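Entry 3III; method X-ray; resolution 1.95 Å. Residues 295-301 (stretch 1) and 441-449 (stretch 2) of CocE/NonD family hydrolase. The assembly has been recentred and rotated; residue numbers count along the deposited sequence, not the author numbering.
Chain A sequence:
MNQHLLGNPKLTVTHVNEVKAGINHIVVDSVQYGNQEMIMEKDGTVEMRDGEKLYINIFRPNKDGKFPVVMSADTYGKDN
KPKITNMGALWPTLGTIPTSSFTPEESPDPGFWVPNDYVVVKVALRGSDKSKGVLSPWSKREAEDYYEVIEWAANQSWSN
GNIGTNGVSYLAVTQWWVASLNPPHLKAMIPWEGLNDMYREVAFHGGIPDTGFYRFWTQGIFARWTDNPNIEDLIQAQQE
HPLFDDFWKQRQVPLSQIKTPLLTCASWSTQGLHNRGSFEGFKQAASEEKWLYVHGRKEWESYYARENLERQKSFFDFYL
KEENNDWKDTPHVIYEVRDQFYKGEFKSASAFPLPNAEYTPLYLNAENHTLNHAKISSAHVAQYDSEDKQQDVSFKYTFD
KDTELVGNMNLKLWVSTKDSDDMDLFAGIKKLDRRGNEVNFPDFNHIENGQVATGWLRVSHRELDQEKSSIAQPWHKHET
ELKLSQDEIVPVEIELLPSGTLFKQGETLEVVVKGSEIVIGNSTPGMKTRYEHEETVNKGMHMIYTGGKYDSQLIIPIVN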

# COMPACT_ATOMS: atom_id res chain seq x y z
N HIS A 295 -1.89 6.27 -9.03
CA HIS A 295 -3.17 6.98 -9.15
C HIS A 295 -3.66 7.48 -7.80
O HIS A 295 -3.21 6.98 -6.75
CB HIS A 295 -4.20 6.06 -9.78
CG HIS A 295 -4.59 4.89 -8.93
ND1 HIS A 295 -5.49 5.02 -7.89
CD2 HIS A 295 -4.21 3.60 -8.94
CE1 HIS A 295 -5.64 3.85 -7.30
NE2 HIS A 295 -4.86 2.97 -7.91
N GLY A 296 -4.59 8.43 -7.85
CA GLY A 296 -5.24 8.98 -6.67
C GLY A 296 -6.73 8.60 -6.58
O GLY A 296 -7.56 9.38 -6.10
N ARG A 297 -7.02 7.37 -6.95
CA ARG A 297 -8.38 6.81 -6.97
C ARG A 297 -8.48 5.62 -5.99
O ARG A 297 -7.63 5.47 -5.11
CB ARG A 297 -8.70 6.38 -8.41
CG ARG A 297 -8.33 7.45 -9.52
CD ARG A 297 -9.13 8.66 -9.33
NE ARG A 297 -8.67 9.76 -10.19
CZ ARG A 297 -9.18 10.12 -11.36
NH1 ARG A 297 -10.17 9.44 -11.91
NH2 ARG A 297 -8.63 11.16 -12.00
N LYS A 298 -9.52 4.80 -6.12
CA LYS A 298 -9.78 3.74 -5.17
C LYS A 298 -9.02 2.44 -5.54
O LYS A 298 -8.75 2.17 -6.71
CB LYS A 298 -11.31 3.53 -5.06
CG LYS A 298 -12.06 4.60 -4.32
CD LYS A 298 -13.58 4.59 -4.65
CE LYS A 298 -14.33 5.76 -4.07
NZ LYS A 298 -14.33 5.94 -2.57
N GLU A 299 -8.71 1.63 -4.55
CA GLU A 299 -7.74 0.52 -4.64
C GLU A 299 -8.15 -0.64 -5.54
O GLU A 299 -7.54 -0.84 -6.62
CB GLU A 299 -7.40 0.03 -3.23
CG GLU A 299 -6.48 -1.18 -3.06
CD GLU A 299 -6.33 -1.58 -1.60
OE1 GLU A 299 -6.78 -0.79 -0.74
OE2 GLU A 299 -5.80 -2.66 -1.26
N TRP A 300 -9.14 -1.41 -5.11
CA TRP A 300 -9.61 -2.56 -5.89
C TRP A 300 -10.33 -2.08 -7.15
O TRP A 300 -10.24 -2.72 -8.20
CB TRP A 300 -10.52 -3.49 -5.06
CG TRP A 300 -9.80 -4.15 -3.92
CD1 TRP A 300 -8.97 -5.25 -3.99
CD2 TRP A 300 -9.81 -3.75 -2.55
NE1 TRP A 300 -8.48 -5.54 -2.74
CE2 TRP A 300 -8.95 -4.62 -1.85
CE3 TRP A 300 -10.46 -2.71 -1.86
CZ2 TRP A 300 -8.76 -4.54 -0.48
CZ3 TRP A 300 -10.25 -2.60 -0.51
CH2 TRP A 300 -9.38 -3.50 0.18
N GLU A 301 -11.03 -0.96 -7.08
CA GLU A 301 -11.65 -0.39 -8.28
C GLU A 301 -10.63 -0.17 -9.43
O GLU A 301 -10.85 -0.56 -10.59
CB GLU A 301 -12.39 0.89 -7.92
CG GLU A 301 -12.91 1.68 -9.18
CD GLU A 301 -13.49 3.00 -8.74
OE1 GLU A 301 -14.60 2.99 -8.10
OE2 GLU A 301 -12.86 4.04 -9.03
N PHE A 441 -9.71 14.55 -0.83
CA PHE A 441 -9.21 13.54 -1.75
C PHE A 441 -9.49 12.18 -1.19
O PHE A 441 -9.61 12.04 0.04
CB PHE A 441 -7.70 13.70 -2.01
CG PHE A 441 -7.32 15.00 -2.71
CD1 PHE A 441 -7.51 15.15 -4.10
CD2 PHE A 441 -6.82 16.07 -1.99
CE1 PHE A 441 -7.18 16.31 -4.73
CE2 PHE A 441 -6.50 17.24 -2.62
CZ PHE A 441 -6.66 17.39 -3.98
N PRO A 442 -9.57 11.15 -2.06
CA PRO A 442 -9.55 9.80 -1.56
C PRO A 442 -8.34 9.59 -0.61
O PRO A 442 -7.22 10.02 -0.91
CB PRO A 442 -9.45 8.95 -2.85
CG PRO A 442 -9.94 9.86 -3.93
CD PRO A 442 -9.46 11.17 -3.54
N ASP A 443 -8.57 8.85 0.46
CA ASP A 443 -7.56 8.70 1.51
C ASP A 443 -7.87 7.37 2.18
O ASP A 443 -8.80 6.67 1.79
CB ASP A 443 -7.65 9.90 2.46
CG ASP A 443 -6.35 10.19 3.22
OD1 ASP A 443 -5.50 9.30 3.42
OD2 ASP A 443 -6.21 11.36 3.64
N PHE A 444 -7.06 6.98 3.13
CA PHE A 444 -7.22 5.63 3.74
C PHE A 444 -8.32 5.64 4.84
O PHE A 444 -8.41 6.57 5.63
CB PHE A 444 -5.90 5.19 4.32
CG PHE A 444 -5.90 3.76 4.80
CD1 PHE A 444 -5.82 3.51 6.14
CD2 PHE A 444 -5.99 2.71 3.91
CE1 PHE A 444 -5.78 2.19 6.61
CE2 PHE A 444 -5.98 1.43 4.35
CZ PHE A 444 -5.91 1.17 5.71
N ASN A 445 -9.13 4.60 4.96
CA ASN A 445 -9.23 3.46 4.07
C ASN A 445 -10.54 3.65 3.29
O ASN A 445 -11.67 3.47 3.84
CB ASN A 445 -9.17 2.16 4.95
CG ASN A 445 -9.19 0.90 4.13
OD1 ASN A 445 -9.37 0.97 2.91
ND2 ASN A 445 -9.08 -0.28 4.79
N HIS A 446 -10.40 3.99 2.00
CA HIS A 446 -11.54 4.36 1.13
C HIS A 446 -12.43 5.44 1.76
O HIS A 446 -13.64 5.34 1.74
CB HIS A 446 -12.39 3.14 0.74
CG HIS A 446 -11.66 2.20 -0.17
ND1 HIS A 446 -10.63 1.40 0.27
CD2 HIS A 446 -11.78 1.97 -1.50
CE1 HIS A 446 -10.14 0.73 -0.76
NE2 HIS A 446 -10.82 1.06 -1.85
N ILE A 447 -11.81 6.43 2.38
CA ILE A 447 -12.54 7.62 2.82
C ILE A 447 -12.50 8.66 1.71
O ILE A 447 -11.63 8.62 0.86
CB ILE A 447 -12.03 8.22 4.17
CG1 ILE A 447 -10.60 8.81 4.05
CG2 ILE A 447 -12.14 7.13 5.27
CD1 ILE A 447 -10.14 9.55 5.42
N GLU A 448 -13.52 9.49 1.65
CA GLU A 448 -13.61 10.53 0.60
C GLU A 448 -13.39 11.94 1.14
O GLU A 448 -13.31 12.89 0.34
CB GLU A 448 -14.94 10.43 -0.13
CG GLU A 448 -15.09 9.04 -0.79
CD GLU A 448 -16.26 8.89 -1.72
OE1 GLU A 448 -17.13 9.79 -1.81
OE2 GLU A 448 -16.32 7.81 -2.39
N ASN A 449 -13.29 12.07 2.46
CA ASN A 449 -12.97 13.39 3.09
C ASN A 449 -11.54 13.49 3.56
O ASN A 449 -11.25 14.12 4.58
CB ASN A 449 -13.93 13.66 4.29
CG ASN A 449 -13.73 12.65 5.44
OD1 ASN A 449 -13.28 11.54 5.23
ND2 ASN A 449 -13.98 13.11 6.68
O HOH W 1 -5.99 10.27 -3.30
O HOH W 2 -11.86 6.94 -1.49
O HOH W 3 -7.20 -0.72 1.80
O HOH W 4 -11.74 -0.11 -4.29

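The two stretches meet in a small, mostly buried contact in which His-446 packs against the start of a helix, a single salt bridge joins Lys-298 to Glu-448, and four waters bridge between the stretches. About 379 Å² is covered in all, with the largest share, 102 Å², on His-446. Its imidazole lies beside Lys-298, Glu-299 and Trp-300, where the helix begins. The aliphatic part of Lys-298, the N-cap residue, passes the ring, with CG 3.9 Å from CD2 of His-446. CZ3 of Trp-300 approaches CE1 of His-446 to 3.3 Å; the planes of the two rings are nearly parallel, at 11°, but slid apart, with 5.3 Å between the centroids of the imidazole and the indole six-membered ring, so overlap is slight.

Histidine suits this place because its carbons meet Lys-298 and Trp-300 while both nitrogens find polar partners. ND1 of His-446 donates to OD1 of Asn-445 at 3.0 Å, within its own stretch. NE2 of His-446 lies 2.9 Å from water 4, which accepts from N of Glu-301 at 3.0 Å and so links the ring to the first turn of the helix. Water 3 lies 2.6 Å from OE1 of Glu-299 and 3.0 Å from OD1 of Asn-445.

Lys-298 suits its place because the base of its side chain lies against the imidazole and the rest reaches on to bring its charge to Glu-448. There NZ of Lys-298 donates to OE2 of Glu-448 at 2.7 Å, forming the salt bridge, and water 2 joins the same NZ to O of Ile-447, 2.9 Å from each.

At the other end, the CA-to-CB bond of Pro-442 points toward stretch 1, and its CG rests 3.3 Å from O of Gly-296. Water 1 bridges the two backbones, donating to O of Pro-442 at 2.7 Å and weakly to O of Gly-296 at 3.3 Å.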